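Local atomic coordinates of TonB-dependent siderophore receptor (Pseudomonas aeruginosa 39016, PDB entry 5NEC), a protein that probably imports iron-loaded siderophores, and siderophore-drug conjugates that imitate them, across the outer membrane using energy relayed by TonB. Residues S250-S253 against P257-P260; H308-W313 against D375-D380. All coordinates share one frame; numbering follows the deposited sequence.

Interactions 1 and 2 both belong to the 22-stranded barrel of a TonB-dependent receptor. They come in series along the chain. Interaction 1 closes within the long loop between strands 244-245 and 276-291. Interaction 2 then joins strands 296-316 and 357-379 in the barrel wall. Their centres are 30 Å apart and their nearest atoms about 15 Å apart, with no direct touch. Strand 276-291 lies between them in sequence: it follows the loop of interaction 1 and pairs with strand 296-316 of interaction 2. One contact therefore shapes a loop, and the other ties together the wall strands beyond it, probably toward the extracellular side.

Interaction 1. Residues S250-S253 against P257-P260; sequences SDRS and PDKP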
loop_
_atom_site.group_PDB
_atom_site.type_symbol
_atom_site.label_atom_id
_atom_site.label_comp_id
_atom_site.label_asym_id
_atom_site.label_seq_id
_atom_site.Cartn_x
_atom_site.Cartn_y
_atom_site.Cartn_z
ATOM N N SER A 250 -35.104 1.831 -4.370
ATOM C CA SER A 250 -35.822 3.029 -4.792
ATOM C C SER A 250 -35.626 4.228 -3.852
ATOM O O SER A 250 -35.586 5.358 -4.326
ATOM C CB SER A 250 -37.310 2.718 -4.915
ATOM O OG SER A 250 -37.803 2.229 -3.675
ATOM N N ASP A 251 -35.487 3.999 -2.547
ATOM C CA ASP A 251 -35.300 5.103 -1.584
ATOM C C ASP A 251 -33.834 5.282 -1.142
ATOM O O ASP A 251 -33.594 5.741 -0.037
ATOM C CB ASP A 251 -36.201 4.883 -0.363
ATOM C CG ASP A 251 -35.773 3.680 0.483
ATOM O OD1 ASP A 251 -35.070 2.777 -0.053
ATOM O OD2 ASP A 251 -36.134 3.655 1.688
ATOM N N ARG A 252 -32.862 4.922 -1.984
ATOM C CA ARG A 252 -31.461 5.014 -1.580
ATOM C C ARG A 252 -31.085 6.471 -1.297
ATOM O O ARG A 252 -31.378 7.351 -2.090
ATOM C CB ARG A 252 -30.535 4.447 -2.664
ATOM C CG ARG A 252 -29.057 4.427 -2.254
ATOM C CD ARG A 252 -28.109 4.422 -3.431
ATOM N NE ARG A 252 -27.871 3.068 -3.912
ATOM C CZ ARG A 252 -27.082 2.762 -4.937
ATOM N NH1 ARG A 252 -26.447 3.720 -5.591
ATOM N NH2 ARG A 252 -26.924 1.492 -5.300
ATOM N N SER A 253 -30.432 6.713 -0.166
ATOM C CA SER A 253 -29.965 8.063 0.203
ATOM C C SER A 253 -28.945 7.947 1.338
ATOM O O SER A 253 -28.660 6.836 1.806
ATOM C CB SER A 253 -31.144 8.950 0.650
ATOM O OG SER A 253 -31.653 8.521 1.919
ATOM N N PRO A 257 -28.688 4.051 3.139
ATOM C CA PRO A 257 -27.677 3.729 2.143
ATOM C C PRO A 257 -27.739 2.270 1.708
ATOM O O PRO A 257 -28.189 1.439 2.472
ATOM C CB PRO A 257 -26.361 4.043 2.885
ATOM C CG PRO A 257 -26.673 3.792 4.307
ATOM C CD PRO A 257 -28.089 4.266 4.470
ATOM N N ASP A 258 -27.265 1.979 0.501
ATOM C CA ASP A 258 -27.199 0.595 0.000
ATOM C C ASP A 258 -25.850 -0.109 0.234
ATOM O O ASP A 258 -24.812 0.523 0.305
ATOM C CB ASP A 258 -27.563 0.533 -1.483
ATOM C CG ASP A 258 -29.077 0.455 -1.722
ATOM O OD1 ASP A 258 -29.776 -0.353 -1.044
ATOM O OD2 ASP A 258 -29.558 1.164 -2.633
ATOM N N LYS A 259 -25.916 -1.427 0.354
ATOM C CA LYS A 259 -24.767 -2.293 0.524
ATOM C C LYS A 259 -24.780 -3.435 -0.540
ATOM O O LYS A 259 -25.754 -3.580 -1.269
ATOM C CB LYS A 259 -24.763 -2.839 1.952
ATOM C CG LYS A 259 -25.947 -3.730 2.290
ATOM C CD LYS A 259 -25.728 -4.397 3.638
ATOM C CE LYS A 259 -26.675 -5.559 3.873
ATOM N NZ LYS A 259 -25.930 -6.643 4.595
ATOM N N PRO A 260 -23.689 -4.228 -0.639
ATOM C CA PRO A 260 -23.662 -5.224 -1.710
ATOM C C PRO A 260 -24.814 -6.199 -1.651
ATOM O O PRO A 260 -25.236 -6.561 -0.580
ATOM C CB PRO A 260 -22.331 -5.955 -1.484
ATOM C CG PRO A 260 -21.471 -4.936 -0.846
ATOM C CD PRO A 260 -22.393 -4.159 0.053
#
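Two torsions of Arg252 bring its guanidinium group to Asp258. CG lies anti to the backbone N (chi1 -176°), beside the carbonyl carbon. The chain then bends at chi3 (-86°), which turns the NE edge to the carboxylate. Arg252 NE donates to Asp258 OD2 at 2.8 Å. The bond is nearly straight, with an N-H...O angle of 166°. OD2 lies almost in the guanidinium plane and accepts through its anti lone pair, on the side away from OD1. The carboxylate plane stands steeply to the guanidinium plane. This is therefore a salt bridge through one nitrogen and one oxygen, not a paired two-bond fork. The same oxygen also rests against the aliphatic part of the arginine, with Asp258 OD2 3.3 Å from Arg252 CG.

Other bonds fix both partners. Asp258 OD1 is hydrogen-bonded to Ser249 OG, so both carboxylate oxygens are engaged. Arg252 NH2 donates to the backbone oxygen of Ala247. Together these three bonds should restrict rotation of both flat groups.

The backbone turns back just beyond Arg252. The CA atoms of Ser253 and Pro257 are 5.3 Å apart. Ser253 O comes within 3.1 Å of Pro257 N, but proline has no hydrogen to give, so this close approach is not a hydrogen bond. Pro257 CD lies 3.7 Å from the same Ser253 O. Inside the turn, Ser253 OG accepts from His255 N.

Asp258 also makes backbone hydrogen bonds with Thr672 and Tyr674, and Pro257 packs on Tyr674 of strand 674-688. The salt bridge thus closes a bend in a long connection that also reaches a barrel strand far away in sequence. Long loops between barrel strands, probably on the extracellular side here, are characteristic of TonB-dependent receptors.

Interaction 2. Residues H308-W313 against D375-D380; sequences HQDYLW and DGYIVD
Strands 308-313 and 377-379 run nearly parallel, 16° apart, with their axes 10.0 Å from each other at closest approach. They are not direct neighbours, because strand 327-354 lies between them and pairs antiparallel with both. The contact is made by side chains that reach over this middle strand.

Tyr377 reaches over the middle strand. Its CG is anti to the carbonyl carbon (chi1 -66°), and the ring extends across Val336 toward Asp310. Asp310 meets it with CG anti to the backbone N (chi1 -172°). Tyr377 OH donates to Asp310 OD1. The modelled length of 2.4 Å is very short, and the exact value is doubtful. Asp310 OD1 sits at the ring edge, in the ring plane, 3.3 Å from Tyr377 CE2. The carboxylate and ring are nearly coplanar, although the two side chains cross at about a right angle. Asp310 OD2 is farther off, 3.2 Å from Tyr377 OH.

This spacing belongs to the transmembrane beta-barrel of TonB-dependent receptors, where every second strand points the same way. Tyr311 and Trp313 touch Pro90 of the plug region, so they face the barrel interior. Asp310 and Leu312 lie on the other face of their strand, where the contact with Tyr377 forms.

Further along, Leu312 CD1 approaches Val379 CG2 at 4.4 Å, a loose apolar touch. Leu312 and Tyr377 both pack on Ile419 of strand 419-421. The backbone of Tyr377 is held separately, its N donating to Asn334 OD1 of the middle strand.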
loop_
_atom_site.group_PDB
_atom_site.type_symbol
_atom_site.label_atom_id
_atom_site.label_comp_id
_atom_site.label_asym_id
_atom_site.label_seq_id
_atom_site.Cartn_x
_atom_site.Cartn_y
_atom_site.Cartn_z
ATOM N N HIS A 308 3.969 -0.439 -17.557
ATOM C CA HIS A 308 2.921 -0.618 -18.535
ATOM C C HIS A 308 1.737 -1.325 -17.855
ATOM O O HIS A 308 1.920 -2.244 -17.045
ATOM C CB HIS A 308 3.436 -1.439 -19.719
ATOM C CG HIS A 308 2.418 -1.628 -20.801
ATOM N ND1 HIS A 308 1.878 -0.575 -21.518
ATOM C CD2 HIS A 308 1.819 -2.748 -21.273
ATOM C CE1 HIS A 308 1.007 -1.040 -22.394
ATOM N NE2 HIS A 308 0.958 -2.355 -22.273
ATOM N N GLN A 309 0.528 -0.881 -18.172
ATOM C CA GLN A 309 -0.694 -1.532 -17.734
ATOM C C GLN A 309 -1.664 -1.667 -18.890
ATOM O O GLN A 309 -1.901 -0.723 -19.634
ATOM C CB GLN A 309 -1.338 -0.737 -16.623
ATOM C CG GLN A 309 -0.592 -0.890 -15.329
ATOM C CD GLN A 309 -1.133 0.012 -14.254
ATOM O OE1 GLN A 309 -1.660 1.087 -14.551
ATOM N NE2 GLN A 309 -1.008 -0.419 -12.980
ATOM N N ASP A 310 -2.214 -2.860 -19.026
ATOM C CA ASP A 310 -3.157 -3.192 -20.069
ATOM C C ASP A 310 -4.287 -4.024 -19.396
ATOM O O ASP A 310 -4.138 -5.252 -19.167
ATOM C CB ASP A 310 -2.406 -3.932 -21.183
ATOM C CG ASP A 310 -3.246 -4.176 -22.417
ATOM O OD1 ASP A 310 -4.355 -3.613 -22.578
ATOM O OD2 ASP A 310 -2.791 -4.976 -23.245
ATOM N N TYR A 311 -5.369 -3.315 -19.038
ATOM C CA TYR A 311 -6.470 -3.836 -18.222
ATOM C C TYR A 311 -7.791 -3.727 -18.974
ATOM O O TYR A 311 -8.065 -2.694 -19.572
ATOM C CB TYR A 311 -6.635 -3.025 -16.923
ATOM C CG TYR A 311 -5.500 -3.045 -15.916
ATOM C CD1 TYR A 311 -4.367 -3.849 -16.086
ATOM C CD2 TYR A 311 -5.566 -2.268 -14.752
ATOM C CE1 TYR A 311 -3.345 -3.866 -15.148
ATOM C CE2 TYR A 311 -4.542 -2.290 -13.801
ATOM C CZ TYR A 311 -3.440 -3.087 -14.008
ATOM O OH TYR A 311 -2.412 -3.135 -13.105
ATOM N N LEU A 312 -8.604 -4.782 -18.907
ATOM C CA LEU A 312 -9.999 -4.786 -19.362
ATOM C C LEU A 312 -10.821 -5.698 -18.447
ATOM O O LEU A 312 -10.577 -6.914 -18.383
ATOM C CB LEU A 312 -10.096 -5.303 -20.788
ATOM C CG LEU A 312 -11.476 -5.630 -21.390
ATOM C CD1 LEU A 312 -12.321 -4.405 -21.377
ATOM C CD2 LEU A 312 -11.380 -6.141 -22.815
ATOM N N TRP A 313 -11.808 -5.129 -17.766
ATOM C CA TRP A 313 -12.553 -5.884 -16.767
ATOM C C TRP A 313 -14.039 -5.527 -16.777
ATOM O O TRP A 313 -14.460 -4.577 -17.443
ATOM C CB TRP A 313 -11.920 -5.689 -15.380
ATOM C CG TRP A 313 -12.190 -4.381 -14.729
ATOM C CD1 TRP A 313 -13.106 -4.146 -13.763
ATOM C CD2 TRP A 313 -11.531 -3.136 -14.975
ATOM N NE1 TRP A 313 -13.081 -2.822 -13.391
ATOM C CE2 TRP A 313 -12.113 -2.176 -14.110
ATOM C CE3 TRP A 313 -10.489 -2.733 -15.825
ATOM C CZ2 TRP A 313 -11.700 -0.822 -14.085
ATOM C CZ3 TRP A 313 -10.083 -1.391 -15.792
ATOM C CH2 TRP A 313 -10.695 -0.456 -14.934
ATOM N N ASP A 375 -4.390 5.634 -22.688
ATOM C CA ASP A 375 -5.266 5.268 -23.810
ATOM C C ASP A 375 -6.339 4.292 -23.284
ATOM O O ASP A 375 -6.557 4.219 -22.096
ATOM C CB ASP A 375 -4.425 4.671 -24.954
ATOM C CG ASP A 375 -5.141 4.743 -26.335
ATOM O OD1 ASP A 375 -5.624 5.828 -26.713
ATOM O OD2 ASP A 375 -5.227 3.705 -27.043
ATOM N N GLY A 376 -7.031 3.578 -24.158
ATOM C CA GLY A 376 -8.015 2.592 -23.760
ATOM C C GLY A 376 -8.506 1.784 -24.944
ATOM O O GLY A 376 -7.876 1.783 -25.992
ATOM N N TYR A 377 -9.631 1.097 -24.761
ATOM C CA TYR A 377 -10.271 0.286 -25.782
ATOM C C TYR A 377 -11.680 0.820 -26.051
ATOM O O TYR A 377 -12.249 1.487 -25.217
ATOM C CB TYR A 377 -10.393 -1.172 -25.328
ATOM C CG TYR A 377 -9.096 -1.911 -25.159
ATOM C CD1 TYR A 377 -8.466 -2.530 -26.251
ATOM C CD2 TYR A 377 -8.494 -2.020 -23.911
ATOM C CE1 TYR A 377 -7.267 -3.217 -26.107
ATOM C CE2 TYR A 377 -7.294 -2.703 -23.752
ATOM C CZ TYR A 377 -6.683 -3.293 -24.854
ATOM O OH TYR A 377 -5.511 -3.983 -24.672
ATOM N N ILE A 378 -12.207 0.539 -27.238
ATOM C CA ILE A 378 -13.580 0.781 -27.609
ATOM C C ILE A 378 -14.204 -0.591 -27.716
ATOM O O ILE A 378 -13.715 -1.421 -28.467
ATOM C CB ILE A 378 -13.671 1.477 -28.992
ATOM C CG1 ILE A 378 -13.023 2.858 -28.962
ATOM C CG2 ILE A 378 -15.115 1.574 -29.488
ATOM C CD1 ILE A 378 -12.473 3.233 -30.323
ATOM N N VAL A 379 -15.276 -0.831 -26.969
ATOM C CA VAL A 379 -15.834 -2.178 -26.821
ATOM C C VAL A 379 -17.354 -2.138 -27.014
ATOM O O VAL A 379 -18.027 -1.311 -26.426
ATOM C CB VAL A 379 -15.552 -2.766 -25.432
ATOM C CG1 VAL A 379 -15.987 -4.228 -25.352
ATOM C CG2 VAL A 379 -14.077 -2.626 -25.057
ATOM N N ASP A 380 -17.889 -3.037 -27.827
ATOM C CA ASP A 380 -19.330 -3.154 -27.983
ATOM C C ASP A 380 -19.927 -3.997 -26.851
ATOM O O ASP A 380 -19.736 -5.218 -26.815
ATOM C CB ASP A 380 -19.659 -3.793 -29.339
ATOM C CG ASP A 380 -21.146 -3.746 -29.679
ATOM O OD1 ASP A 380 -21.951 -3.106 -28.942
ATOM O OD2 ASP A 380 -21.483 -4.354 -30.721
#